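Local coordinates for protein GRMZM2G135359 pseudokinase (Zea mays, PDB 6CPY) that is a receptor-like pseudokinase, its kinase-fold domain belonging to a membrane protein, and may bind ATP, although its signalling role is uncertain, at residues A[142-147]-A[262-267]; A[216-221]-A[280-285]; A[227-232]-A[258-263]; A[152-157]-A[184-189]. All blocks are in the same frame, centred on the assembly; numbering follows the deposited sequence. Where two conformers were deposited one is given.

Contact 1: residues A[142-147]-A[262-267]; sequences LDWMAR and PSIGFF
I264 lies with its CG1 branch over the centre of one face of the R147 guanidinium, CG1 to R147 CZ being 3.3 Å. Near the plane of that group, at its edge, S263 OG stands 3.1 Å from R147 NH2. The second isoleucine branch, CG2, sits at the indole edge of W144, 4.0 Å from its CB, which suits a beta-branched residue to two neighbours at once. F267 CB lies over one indole face, toward its rim, as a CH-pi contact, 3.6 Å from W144 CE3. A water accepts from W144 N and donates to I264 O and F266 O, joining the two backbones.

The second shell fixes the arginine. Its chain is extended from CG to NE, and L142 O is gripped side-on by R147 NE at 2.8 Å and R147 NH2 at 3.2 Å. R147 NH1 makes a salt bridge with D261 OD2 and a hydrogen bond to I228 O. An alanine here would probably leave D261 without its salt-bridge mate and open a gap beside I264. D143 fills the N-cap, its OD1 accepting from A146 N at 2.9 Å. The sequence L-D-W-x-x-R, with its capped helix start and inward arginine, is typical of helix 144-164 (kinase helix E) in plant receptor-like kinase domains.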
loop_
_atom_site.group_PDB
_atom_site.type_symbol
_atom_site.label_atom_id
_atom_site.label_comp_id
_atom_site.label_asym_id
_atom_site.label_seq_id
_atom_site.Cartn_x
_atom_site.Cartn_y
_atom_site.Cartn_z
ATOM N N LEU A 142 -18.630 -2.165 0.611
ATOM C CA LEU A 142 -18.351 -0.921 -0.095
ATOM C C LEU A 142 -19.279 -0.803 -1.308
ATOM O O LEU A 142 -19.376 -1.746 -2.078
ATOM C CB LEU A 142 -16.894 -0.948 -0.551
ATOM C CG LEU A 142 -15.850 -1.034 0.574
ATOM C CD1 LEU A 142 -14.510 -1.458 0.004
ATOM C CD2 LEU A 142 -15.735 0.296 1.293
ATOM N N ASP A 143 -19.952 0.338 -1.478
ATOM C CA ASP A 143 -20.832 0.540 -2.648
ATOM C C ASP A 143 -20.061 0.931 -3.918
ATOM O O ASP A 143 -18.842 1.020 -3.890
ATOM C CB ASP A 143 -21.964 1.526 -2.339
ATOM C CG ASP A 143 -21.486 2.951 -2.075
ATOM O OD1 ASP A 143 -20.302 3.300 -2.298
ATOM O OD2 ASP A 143 -22.341 3.734 -1.620
ATOM N N TRP A 144 -20.772 1.133 -5.030
ATOM C CA TRP A 144 -20.128 1.431 -6.303
ATOM C C TRP A 144 -19.192 2.638 -6.238
ATOM O O TRP A 144 -18.039 2.546 -6.641
ATOM C CB TRP A 144 -21.182 1.629 -7.400
ATOM C CG TRP A 144 -20.606 1.912 -8.720
ATOM C CD1 TRP A 144 -20.610 3.099 -9.383
ATOM C CD2 TRP A 144 -19.927 0.984 -9.555
ATOM N NE1 TRP A 144 -19.983 2.964 -10.598
ATOM C CE2 TRP A 144 -19.543 1.675 -10.720
ATOM C CE3 TRP A 144 -19.609 -0.368 -9.432
ATOM C CZ2 TRP A 144 -18.869 1.048 -11.763
ATOM C CZ3 TRP A 144 -18.931 -0.983 -10.461
ATOM C CH2 TRP A 144 -18.563 -0.276 -11.607
ATOM N N MET A 145 -19.676 3.765 -5.711
ATOM C CA MET A 145 -18.871 4.985 -5.708
ATOM C C MET A 145 -17.665 4.837 -4.791
ATOM O O MET A 145 -16.582 5.304 -5.122
ATOM C CB MET A 145 -19.704 6.215 -5.315
ATOM C CG MET A 145 -20.719 6.630 -6.374
ATOM S SD MET A 145 -19.998 6.818 -8.011
ATOM C CE MET A 145 -18.697 7.997 -7.654
ATOM N N ALA A 146 -17.855 4.184 -3.651
ATOM C CA ALA A 146 -16.735 3.888 -2.763
ATOM C C ALA A 146 -15.666 3.059 -3.476
ATOM O O ALA A 146 -14.474 3.363 -3.383
ATOM C CB ALA A 146 -17.217 3.172 -1.516
ATOM N N ARG A 147 -16.093 2.036 -4.213
ATOM C CA ARG A 147 -15.155 1.204 -4.951
ATOM C C ARG A 147 -14.425 1.948 -6.071
ATOM O O ARG A 147 -13.257 1.710 -6.301
ATOM C CB ARG A 147 -15.839 -0.051 -5.462
ATOM C CG ARG A 147 -16.295 -0.923 -4.312
ATOM C CD ARG A 147 -16.596 -2.341 -4.721
ATOM N NE ARG A 147 -17.407 -2.979 -3.689
ATOM C CZ ARG A 147 -17.586 -4.288 -3.558
ATOM N NH1 ARG A 147 -16.999 -5.154 -4.370
ATOM N NH2 ARG A 147 -18.383 -4.724 -2.599
ATOM N N PRO A 262 -22.201 -8.968 -6.144
ATOM C CA PRO A 262 -23.568 -8.610 -5.695
ATOM C C PRO A 262 -23.631 -7.643 -4.503
ATOM O O PRO A 262 -24.565 -6.836 -4.408
ATOM C CB PRO A 262 -24.195 -9.967 -5.324
ATOM C CG PRO A 262 -23.360 -10.987 -6.005
ATOM C CD PRO A 262 -21.974 -10.422 -6.136
ATOM N N SER A 263 -22.627 -7.670 -3.630
ATOM C CA SER A 263 -22.618 -6.792 -2.452
ATOM C C SER A 263 -22.437 -5.299 -2.778
ATOM O O SER A 263 -22.609 -4.452 -1.905
ATOM C CB SER A 263 -21.551 -7.248 -1.441
ATOM O OG SER A 263 -20.240 -7.078 -1.947
ATOM N N ILE A 264 -22.058 -4.983 -4.020
ATOM C CA ILE A 264 -21.994 -3.590 -4.483
ATOM C C ILE A 264 -23.355 -2.906 -4.463
ATOM O O ILE A 264 -23.451 -1.700 -4.207
ATOM C CB ILE A 264 -21.413 -3.536 -5.907
ATOM C CG1 ILE A 264 -19.899 -3.719 -5.829
ATOM C CG2 ILE A 264 -21.766 -2.241 -6.640
ATOM C CD1 ILE A 264 -19.251 -4.092 -7.141
ATOM N N GLY A 265 -24.394 -3.681 -4.748
ATOM C CA GLY A 265 -25.703 -3.132 -5.026
ATOM C C GLY A 265 -25.782 -2.681 -6.476
ATOM O O GLY A 265 -25.219 -3.321 -7.367
ATOM N N PHE A 266 -26.464 -1.565 -6.724
ATOM C CA PHE A 266 -26.661 -1.111 -8.106
ATOM C C PHE A 266 -25.357 -0.614 -8.695
ATOM O O PHE A 266 -24.511 -0.087 -7.975
ATOM C CB PHE A 266 -27.721 -0.024 -8.180
ATOM C CG PHE A 266 -29.105 -0.515 -7.884
ATOM C CD1 PHE A 266 -29.712 -1.452 -8.714
ATOM C CD2 PHE A 266 -29.813 -0.028 -6.789
ATOM C CE1 PHE A 266 -30.993 -1.900 -8.456
ATOM C CE2 PHE A 266 -31.103 -0.473 -6.524
ATOM C CZ PHE A 266 -31.695 -1.407 -7.365
ATOM N N PHE A 267 -25.187 -0.818 -10.001
ATOM C CA PHE A 267 -24.024 -0.303 -10.722
ATOM C C PHE A 267 -24.375 0.080 -12.173
ATOM O O PHE A 267 -25.301 -0.481 -12.747
ATOM C CB PHE A 267 -22.870 -1.325 -10.684
ATOM C CG PHE A 267 -23.092 -2.562 -11.515
ATOM C CD1 PHE A 267 -22.694 -2.608 -12.845
ATOM C CD2 PHE A 267 -23.671 -3.698 -10.959
ATOM C CE1 PHE A 267 -22.879 -3.752 -13.605
ATOM C CE2 PHE A 267 -23.876 -4.837 -11.717
ATOM C CZ PHE A 267 -23.475 -4.870 -13.042
HETATM O O HOH W 1 -23.729 0.692 -5.407
#

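Contact 2: residues A[216-221]-A[280-285]; sequences DIVRKY and RSCIDR
C282 meets V218 first through CB, which rests 3.3 Å from V218 O on the flank of helix 214-230. The sulphur, beside the backbone N and anti to the carbonyl carbon (chi1 -66°), packs 3.8 Å from V218 CG1. C282 SG also lies at the ring edge of Y221, 4.4 Å from Y221 CD2. A short side chain suits a place where the two backbones run so close, and its sulphur still reaches V218 and Y221. V296 of helix 293-304 also packs on this cysteine. On the backbone side, C282 O accepts a CA-H...O contact from R219 CA at 3.3 Å, and I283 CG2 lies 3.7 Å from R219 O.

R219 thus contributes mainly its backbone and the base of its side chain. Its tip turns back along its own helix, where NE and NH2 grip D216 OD1 side-on as a salt bridge from one face of the carboxylate, NH2 at 3.2 Å. Y221 OH is bonded to S151 O in helix 144-164. Close packing of the last turn of helix 269-282 (kinase helix H) against the hydrophobic helix 214-230 (helix F), just before the D-P-x-x-R-P sequence, is characteristic of the C-terminal lobe of protein kinases.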
loop_
_atom_site.group_PDB
_atom_site.type_symbol
_atom_site.label_atom_id
_atom_site.label_comp_id
_atom_site.label_asym_id
_atom_site.label_seq_id
_atom_site.Cartn_x
_atom_site.Cartn_y
_atom_site.Cartn_z
ATOM N N ASP A 216 4.995 -5.489 -13.937
ATOM C CA ASP A 216 4.418 -6.379 -12.938
ATOM C C ASP A 216 3.433 -5.644 -12.018
ATOM O O ASP A 216 2.416 -6.218 -11.620
ATOM C CB ASP A 216 5.515 -7.047 -12.105
ATOM C CG ASP A 216 5.017 -8.268 -11.358
ATOM O OD1 ASP A 216 4.376 -9.136 -11.987
ATOM O OD2 ASP A 216 5.277 -8.375 -10.139
ATOM N N ILE A 217 3.743 -4.392 -11.676
ATOM C CA ILE A 217 2.841 -3.573 -10.850
ATOM C C ILE A 217 1.532 -3.289 -11.599
ATOM O O ILE A 217 0.455 -3.355 -11.008
ATOM C CB ILE A 217 3.486 -2.239 -10.427
ATOM C CG1 ILE A 217 4.720 -2.488 -9.544
ATOM C CG2 ILE A 217 2.487 -1.354 -9.686
ATOM C CD1 ILE A 217 4.471 -3.377 -8.341
ATOM N N VAL A 218 1.638 -2.968 -12.887
ATOM C CA VAL A 218 0.462 -2.800 -13.739
ATOM C C VAL A 218 -0.430 -4.047 -13.713
ATOM O O VAL A 218 -1.651 -3.918 -13.596
ATOM C CB VAL A 218 0.845 -2.456 -15.188
ATOM C CG1 VAL A 218 -0.345 -2.641 -16.134
ATOM C CG2 VAL A 218 1.373 -1.028 -15.273
ATOM N N ARG A 219 0.171 -5.231 -13.826
ATOM C CA ARG A 219 -0.578 -6.496 -13.763
ATOM C C ARG A 219 -1.262 -6.654 -12.411
ATOM O O ARG A 219 -2.433 -7.018 -12.338
ATOM C CB ARG A 219 0.328 -7.705 -14.022
ATOM C CG ARG A 219 -0.396 -9.054 -13.998
ATOM C CD ARG A 219 0.568 -10.235 -13.931
ATOM N NE ARG A 219 1.395 -10.210 -12.720
ATOM C CZ ARG A 219 1.026 -10.652 -11.516
ATOM N NH1 ARG A 219 -0.180 -11.166 -11.307
ATOM N NH2 ARG A 219 1.878 -10.567 -10.499
ATOM N N LYS A 220 -0.517 -6.384 -11.348
ATOM C CA LYS A 220 -1.066 -6.419 -10.001
ATOM C C LYS A 220 -2.229 -5.439 -9.820
ATOM O O LYS A 220 -3.219 -5.790 -9.169
ATOM C CB LYS A 220 0.022 -6.146 -8.968
ATOM C CG LYS A 220 0.946 -7.330 -8.729
ATOM C CD LYS A 220 2.070 -6.933 -7.787
ATOM C CE LYS A 220 2.890 -8.133 -7.351
ATOM N NZ LYS A 220 3.948 -7.715 -6.396
ATOM N N TYR A 221 -2.112 -4.234 -10.380
ATOM C CA TYR A 221 -3.209 -3.268 -10.347
ATOM C C TYR A 221 -4.459 -3.846 -11.004
ATOM O O TYR A 221 -5.556 -3.749 -10.462
ATOM C CB TYR A 221 -2.853 -1.932 -11.023
ATOM C CG TYR A 221 -4.025 -0.976 -10.972
ATOM C CD1 TYR A 221 -4.338 -0.308 -9.789
ATOM C CD2 TYR A 221 -4.861 -0.796 -12.068
ATOM C CE1 TYR A 221 -5.431 0.532 -9.716
ATOM C CE2 TYR A 221 -5.952 0.038 -12.007
ATOM C CZ TYR A 221 -6.239 0.699 -10.826
ATOM O OH TYR A 221 -7.317 1.539 -10.750
ATOM N N ARG A 280 -8.458 -6.116 -18.390
ATOM C CA ARG A 280 -7.939 -7.031 -19.417
ATOM C C ARG A 280 -6.586 -6.569 -19.967
ATOM O O ARG A 280 -5.690 -7.395 -20.170
ATOM C CB ARG A 280 -8.946 -7.205 -20.558
ATOM C CG ARG A 280 -8.511 -8.164 -21.658
ATOM C CD ARG A 280 -8.179 -9.562 -21.163
ATOM N NE ARG A 280 -7.662 -10.379 -22.265
ATOM C CZ ARG A 280 -6.407 -10.344 -22.718
ATOM N NH1 ARG A 280 -5.499 -9.549 -22.162
ATOM N NH2 ARG A 280 -6.048 -11.126 -23.731
ATOM N N SER A 281 -6.441 -5.268 -20.204
ATOM C CA SER A 281 -5.182 -4.711 -20.715
ATOM C C SER A 281 -4.044 -4.926 -19.722
ATOM O O SER A 281 -2.950 -5.370 -20.096
ATOM C CB SER A 281 -5.321 -3.216 -20.996
ATOM O OG SER A 281 -6.333 -2.980 -21.950
ATOM N N CYS A 282 -4.316 -4.624 -18.452
ATOM C CA CYS A 282 -3.314 -4.747 -17.391
ATOM C C CYS A 282 -2.849 -6.181 -17.146
ATOM O O CYS A 282 -1.678 -6.388 -16.829
ATOM C CB CYS A 282 -3.854 -4.176 -16.069
ATOM S SG CYS A 282 -4.155 -2.403 -16.077
ATOM N N ILE A 283 -3.739 -7.167 -17.258
ATOM C CA ILE A 283 -3.378 -8.522 -16.843
ATOM C C ILE A 283 -2.917 -9.418 -18.002
ATOM O O ILE A 283 -2.774 -10.624 -17.823
ATOM C CB ILE A 283 -4.489 -9.224 -16.030
ATOM C CG1 ILE A 283 -5.737 -9.502 -16.879
ATOM C CG2 ILE A 283 -4.833 -8.407 -14.789
ATOM C CD1 ILE A 283 -6.711 -10.417 -16.176
ATOM N N ASP A 284 -2.683 -8.819 -19.168
ATOM C CA ASP A 284 -2.193 -9.567 -20.335
ATOM C C ASP A 284 -0.918 -10.315 -19.971
ATOM O O ASP A 284 -0.022 -9.751 -19.346
ATOM C CB ASP A 284 -1.937 -8.640 -21.523
ATOM C CG ASP A 284 -1.860 -9.400 -22.848
ATOM O OD1 ASP A 284 -0.837 -10.077 -23.102
ATOM O OD2 ASP A 284 -2.835 -9.319 -23.624
ATOM N N ARG A 285 -0.849 -11.590 -20.357
ATOM C CA ARG A 285 0.277 -12.446 -19.998
ATOM C C ARG A 285 1.610 -11.989 -20.588
ATOM O O ARG A 285 2.671 -12.336 -20.065
ATOM C CB ARG A 285 -0.010 -13.889 -20.400
ATOM C CG ARG A 285 -1.046 -14.551 -19.513
ATOM C CD ARG A 285 -1.388 -15.932 -20.033
ATOM N NE ARG A 285 -2.421 -16.582 -19.226
ATOM C CZ ARG A 285 -2.196 -17.321 -18.139
ATOM N NH1 ARG A 285 -0.962 -17.531 -17.689
ATOM N NH2 ARG A 285 -3.222 -17.860 -17.495
#

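Contact 3: residues A[227-232]-A[258-263]; sequences EILTGR and ELIDPS
L229 O receives D261 N in a nearly straight hydrogen bond of 2.9 Å, 175° at the hydrogen, directed on a carbonyl lone pair; I260 CA adds a CA-H...O contact to the same oxygen. The bond joins the end of helix 214-230 (helix F) to the E-L-I-D-P sequence that ends short helix 256-259 and runs on from it, a pairing consistent with the C-terminal lobe of receptor-like kinases.

D261 carries its CG anti to the backbone N (chi1 -169°), with CB 3.5 Å from T230 O and OD2 3.5 Å from G231 CA. A side chain on G231 would collide with OD2, and its positive phi (71°) also suits glycine as the first residue to leave the helical conformation. The two carboxylate oxygens of D261 divide their work. OD1 accepts from S263 N at 3.0 Å, from well above the carboxylate plane, closing an Asx turn, while OD2 makes a salt bridge with R147. An alanine here would probably leave R147 without this carboxylate and release the turn at S263.

T230 faces L259 with its methyl: CG2 is 3.8 Å from L259 CD1 and also touches L259 O. Its hydroxyl OG1 accepts from R232 N, an ST turn, and is also bonded to L226 O. A beta-branched alcohol therefore serves an apolar and a polar neighbour together. L229 CB and I260 CD1, both of buried residues, make an apolar contact. R232 has a cation-pi contact with W245, while its NE donates to a water lying in its guanidinium plane; that water in turn donates to T230 O at 2.8 Å and to L259 O at 2.7 Å.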
loop_
_atom_site.group_PDB
_atom_site.type_symbol
_atom_site.label_atom_id
_atom_site.label_comp_id
_atom_site.label_asym_id
_atom_site.label_seq_id
_atom_site.Cartn_x
_atom_site.Cartn_y
_atom_site.Cartn_z
ATOM N N GLU A 227 -10.545 -7.656 -8.453
ATOM C CA GLU A 227 -10.992 -8.050 -7.120
ATOM C C GLU A 227 -12.010 -7.072 -6.554
ATOM O O GLU A 227 -13.008 -7.473 -5.972
ATOM C CB GLU A 227 -9.779 -8.180 -6.196
ATOM C CG GLU A 227 -10.095 -8.669 -4.794
ATOM C CD GLU A 227 -8.886 -8.596 -3.881
ATOM O OE1 GLU A 227 -7.758 -8.425 -4.394
ATOM O OE2 GLU A 227 -9.069 -8.719 -2.652
ATOM N N ILE A 228 -11.770 -5.784 -6.769
ATOM C CA ILE A 228 -12.693 -4.748 -6.312
ATOM C C ILE A 228 -14.035 -4.892 -7.046
ATOM O O ILE A 228 -15.102 -4.759 -6.447
ATOM C CB ILE A 228 -12.090 -3.342 -6.540
ATOM C CG1 ILE A 228 -10.923 -3.088 -5.573
ATOM C CG2 ILE A 228 -13.152 -2.278 -6.405
ATOM C CD1 ILE A 228 -10.013 -1.936 -5.950
ATOM N N LEU A 229 -13.974 -5.186 -8.340
ATOM C CA LEU A 229 -15.188 -5.318 -9.146
ATOM C C LEU A 229 -16.006 -6.586 -8.888
ATOM O O LEU A 229 -17.234 -6.547 -8.955
ATOM C CB LEU A 229 -14.830 -5.244 -10.623
ATOM C CG LEU A 229 -14.369 -3.881 -11.128
ATOM C CD1 LEU A 229 -13.791 -4.054 -12.525
ATOM C CD2 LEU A 229 -15.490 -2.854 -11.146
ATOM N N THR A 230 -15.331 -7.700 -8.623
ATOM C CA THR A 230 -15.983 -9.013 -8.538
ATOM C C THR A 230 -16.140 -9.518 -7.109
ATOM O O THR A 230 -16.960 -10.398 -6.839
ATOM C CB THR A 230 -15.199 -10.095 -9.313
ATOM O OG1 THR A 230 -13.903 -10.274 -8.725
ATOM C CG2 THR A 230 -15.039 -9.725 -10.746
ATOM N N GLY A 231 -15.330 -8.989 -6.200
ATOM C CA GLY A 231 -15.216 -9.531 -4.862
ATOM C C GLY A 231 -14.517 -10.880 -4.767
ATOM O O GLY A 231 -14.601 -11.519 -3.722
ATOM N N ARG A 232 -13.822 -11.302 -5.825
ATOM C CA ARG A 232 -13.149 -12.612 -5.878
ATOM C C ARG A 232 -11.622 -12.488 -5.967
ATOM O O ARG A 232 -11.096 -11.578 -6.618
ATOM C CB ARG A 232 -13.635 -13.412 -7.086
ATOM C CG ARG A 232 -15.115 -13.762 -7.073
ATOM C CD ARG A 232 -15.581 -14.081 -8.481
ATOM N NE ARG A 232 -16.975 -14.526 -8.555
ATOM C CZ ARG A 232 -17.389 -15.791 -8.442
ATOM N NH1 ARG A 232 -16.524 -16.781 -8.228
ATOM N NH2 ARG A 232 -18.686 -16.067 -8.537
ATOM N N GLU A 258 -23.399 -11.541 -13.588
ATOM C CA GLU A 258 -22.702 -12.691 -13.032
ATOM C C GLU A 258 -21.289 -12.309 -12.575
ATOM O O GLU A 258 -20.768 -12.878 -11.629
ATOM C CB GLU A 258 -22.655 -13.846 -14.050
ATOM C CG GLU A 258 -21.911 -15.070 -13.529
ATOM C CD GLU A 258 -22.084 -16.326 -14.371
ATOM O OE1 GLU A 258 -22.667 -16.263 -15.480
ATOM O OE2 GLU A 258 -21.615 -17.393 -13.905
ATOM N N LEU A 259 -20.674 -11.354 -13.252
ATOM C CA LEU A 259 -19.301 -10.958 -12.956
ATOM C C LEU A 259 -19.199 -10.049 -11.728
ATOM O O LEU A 259 -18.363 -10.256 -10.842
ATOM C CB LEU A 259 -18.695 -10.241 -14.159
ATOM C CG LEU A 259 -17.244 -9.775 -13.984
ATOM C CD1 LEU A 259 -16.292 -10.947 -14.068
ATOM C CD2 LEU A 259 -16.871 -8.729 -15.011
ATOM N N ILE A 260 -20.045 -9.036 -11.692
ATOM C CA ILE A 260 -19.895 -7.946 -10.717
ATOM C C ILE A 260 -20.380 -8.387 -9.327
ATOM O O ILE A 260 -21.402 -9.052 -9.200
ATOM C CB ILE A 260 -20.631 -6.681 -11.205
ATOM C CG1 ILE A 260 -20.048 -6.191 -12.548
ATOM C CG2 ILE A 260 -20.557 -5.565 -10.163
ATOM C CD1 ILE A 260 -18.575 -5.803 -12.518
ATOM N N ASP A 261 -19.622 -8.018 -8.293
ATOM C CA ASP A 261 -19.932 -8.361 -6.913
ATOM C C ASP A 261 -21.373 -7.988 -6.547
ATOM O O ASP A 261 -21.732 -6.823 -6.601
ATOM C CB ASP A 261 -18.950 -7.622 -5.984
ATOM C CG ASP A 261 -18.998 -8.111 -4.543
ATOM O OD1 ASP A 261 -19.955 -8.820 -4.155
ATOM O OD2 ASP A 261 -18.056 -7.751 -3.798
ATOM N N PRO A 262 -22.201 -8.968 -6.144
ATOM C CA PRO A 262 -23.568 -8.610 -5.695
ATOM C C PRO A 262 -23.631 -7.643 -4.503
ATOM O O PRO A 262 -24.565 -6.836 -4.408
ATOM C CB PRO A 262 -24.195 -9.967 -5.324
ATOM C CG PRO A 262 -23.360 -10.987 -6.005
ATOM C CD PRO A 262 -21.974 -10.422 -6.136
ATOM N N SER A 263 -22.627 -7.670 -3.630
ATOM C CA SER A 263 -22.618 -6.792 -2.452
ATOM C C SER A 263 -22.437 -5.299 -2.778
ATOM O O SER A 263 -22.609 -4.452 -1.905
ATOM C CB SER A 263 -21.551 -7.248 -1.441
ATOM O OG SER A 263 -20.240 -7.078 -1.947
HETATM O O HOH W 2 -18.430 -11.868 -8.644
#

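Contact 4: residues A[152-157]-A[184-189]; sequences MGIAYC and FAAKVS
Helix 152-157 and strand 186-188 run in roughly the same direction, 36° apart, with axes 7.5 Å from each other at their closest and G153 and A186 facing one another. Glycine and alanine suit this narrow spot: A186 CB is 4.3 Å from G153 C, and a side-chain carbon on G153 would be pressed against it. The strand alternates, so A186 and V188 point toward the helix while K187 points away, its NZ forming a salt bridge with E123.

I154 spans both inward residues. Its CG1, anti to the carbonyl carbon (chi1 -66°), is 3.9 Å from A186 CB and 4.2 Å from V188 CG2, the isoleucine and valine side chains crossing at about a right angle. The fold here is the kinase C-terminal lobe, in which the hairpin of strands 178-180 and 186-188 lies on helix 144-164 (helix E). The strand leads into the position of the D-F-G motif of active kinases, where this chain reads D-L-E, consistent with a pseudokinase.

One turn along the helix, C157 sends its SG anti to the backbone N to lie against V188, 3.9 Å from CB and 4.0 Å from CG2. C157 CB also comes near V188 CG2, so both atoms of the small side chain lie against the valine. The backbone of V188 is hydrogen-bonded to N102 and M104, and A186 O accepts from N102 ND2. On its other flanks I154 packs against V178, F173 and Y221.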
loop_
_atom_site.group_PDB
_atom_site.type_symbol
_atom_site.label_atom_id
_atom_site.label_comp_id
_atom_site.label_asym_id
_atom_site.label_seq_id
_atom_site.Cartn_x
_atom_site.Cartn_y
_atom_site.Cartn_z
ATOM N N MET A 152 -9.497 4.573 -8.101
ATOM C CA MET A 152 -8.829 5.752 -8.645
ATOM C C MET A 152 -7.675 6.165 -7.744
ATOM O O MET A 152 -6.563 6.401 -8.226
ATOM C CB MET A 152 -9.803 6.919 -8.818
ATOM C CG MET A 152 -9.287 8.020 -9.744
ATOM S SD MET A 152 -9.087 7.443 -11.447
ATOM C CE MET A 152 -10.285 6.133 -11.352
ATOM N N GLY A 153 -7.935 6.228 -6.436
ATOM C CA GLY A 153 -6.896 6.553 -5.452
ATOM C C GLY A 153 -5.657 5.692 -5.589
ATOM O O GLY A 153 -4.536 6.204 -5.582
ATOM N N ILE A 154 -5.858 4.382 -5.717
ATOM C CA ILE A 154 -4.765 3.446 -5.960
ATOM C C ILE A 154 -4.001 3.796 -7.235
ATOM O O ILE A 154 -2.766 3.884 -7.228
ATOM C CB ILE A 154 -5.254 1.978 -6.006
ATOM C CG1 ILE A 154 -5.779 1.535 -4.637
ATOM C CG2 ILE A 154 -4.126 1.053 -6.414
ATOM C CD1 ILE A 154 -6.607 0.275 -4.676
ATOM N N ALA A 155 -4.730 4.016 -8.332
ATOM C CA ALA A 155 -4.087 4.348 -9.595
ATOM C C ALA A 155 -3.245 5.625 -9.501
ATOM O O ALA A 155 -2.118 5.649 -9.994
ATOM C CB ALA A 155 -5.118 4.472 -10.707
ATOM N N TYR A 156 -3.776 6.665 -8.862
ATOM C CA TYR A 156 -3.042 7.939 -8.717
ATOM C C TYR A 156 -1.767 7.765 -7.891
ATOM O O TYR A 156 -0.748 8.370 -8.208
ATOM C CB TYR A 156 -3.894 9.029 -8.077
ATOM C CG TYR A 156 -4.960 9.644 -8.966
ATOM C CD1 TYR A 156 -4.669 10.053 -10.273
ATOM C CD2 TYR A 156 -6.242 9.886 -8.476
ATOM C CE1 TYR A 156 -5.648 10.632 -11.077
ATOM C CE2 TYR A 156 -7.220 10.484 -9.266
ATOM C CZ TYR A 156 -6.923 10.838 -10.569
ATOM O OH TYR A 156 -7.901 11.415 -11.357
ATOM N N CYS A 157 -1.834 6.944 -6.844
ATOM C CA CYS A 157 -0.642 6.637 -6.037
ATOM C C CYS A 157 0.402 5.894 -6.873
ATOM O O CYS A 157 1.584 6.288 -6.928
ATOM C CB CYS A 157 -1.014 5.795 -4.813
ATOM S SG CYS A 157 0.398 5.456 -3.734
ATOM N N PHE A 184 -13.158 6.217 3.584
ATOM C CA PHE A 184 -12.894 5.121 2.656
ATOM C C PHE A 184 -12.102 5.514 1.413
ATOM O O PHE A 184 -12.287 4.932 0.351
ATOM C CB PHE A 184 -14.197 4.398 2.312
ATOM C CG PHE A 184 -14.836 3.768 3.503
ATOM C CD1 PHE A 184 -14.475 2.492 3.899
ATOM C CD2 PHE A 184 -15.739 4.482 4.283
ATOM C CE1 PHE A 184 -15.036 1.912 5.020
ATOM C CE2 PHE A 184 -16.302 3.911 5.416
ATOM C CZ PHE A 184 -15.952 2.620 5.780
ATOM N N ALA A 185 -11.214 6.493 1.543
ATOM C CA ALA A 185 -10.231 6.745 0.499
ATOM C C ALA A 185 -9.100 5.721 0.621
ATOM O O ALA A 185 -8.828 5.201 1.709
ATOM C CB ALA A 185 -9.685 8.159 0.596
ATOM N N ALA A 186 -8.436 5.440 -0.493
ATOM C CA ALA A 186 -7.351 4.477 -0.510
ATOM C C ALA A 186 -6.054 5.073 0.027
ATOM O O ALA A 186 -5.710 6.197 -0.302
ATOM C CB ALA A 186 -7.115 3.974 -1.925
ATOM N N LYS A 187 -5.339 4.286 0.829
ATOM C CA LYS A 187 -3.933 4.530 1.131
ATOM C C LYS A 187 -3.121 3.266 0.897
ATOM O O LYS A 187 -3.202 2.291 1.663
ATOM C CB LYS A 187 -3.758 5.075 2.561
ATOM C CG LYS A 187 -3.935 6.591 2.627
ATOM C CD LYS A 187 -3.555 7.178 3.983
ATOM C CE LYS A 187 -3.809 8.668 4.027
ATOM N NZ LYS A 187 -2.820 9.458 3.247
ATOM N N VAL A 188 -2.362 3.267 -0.195
ATOM C CA VAL A 188 -1.458 2.172 -0.508
ATOM C C VAL A 188 -0.313 2.237 0.503
ATOM O O VAL A 188 0.159 3.325 0.829
ATOM C CB VAL A 188 -0.887 2.274 -1.927
ATOM C CG1 VAL A 188 0.062 1.117 -2.215
ATOM C CG2 VAL A 188 -2.021 2.318 -2.953
ATOM N N SER A 189 0.116 1.082 0.997
ATOM C CA SER A 189 1.132 1.055 2.061
ATOM C C SER A 189 2.379 0.284 1.687
ATOM O O SER A 189 2.378 -0.552 0.772
ATOM C CB SER A 189 0.554 0.475 3.339
ATOM O OG SER A 189 0.329 -0.912 3.220
#

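From the N terminus, contact 1 opens at 142-147, where helix 144-164 begins. Farther along that helix, contact 4 opens at 152-157 and closes at 184-189, nested inside the loop of contact 1. Helix 214-230 then opens contact 2 at 216-221 and contact 3 at 227-232. Contact 3 closes first, at 258-263, nested within contact 2; contact 1 closes next, on 262-267, sharing P262 and S263 with it, and contact 2 last, at 280-285, so contacts 1 and 2 cross. R147 joins contacts 1 and 3, while Y221 and I154 join contacts 2 and 4. Together they tie helices 144-164, 214-230 and 269-282 and strand 186-188 into the C-terminal lobe.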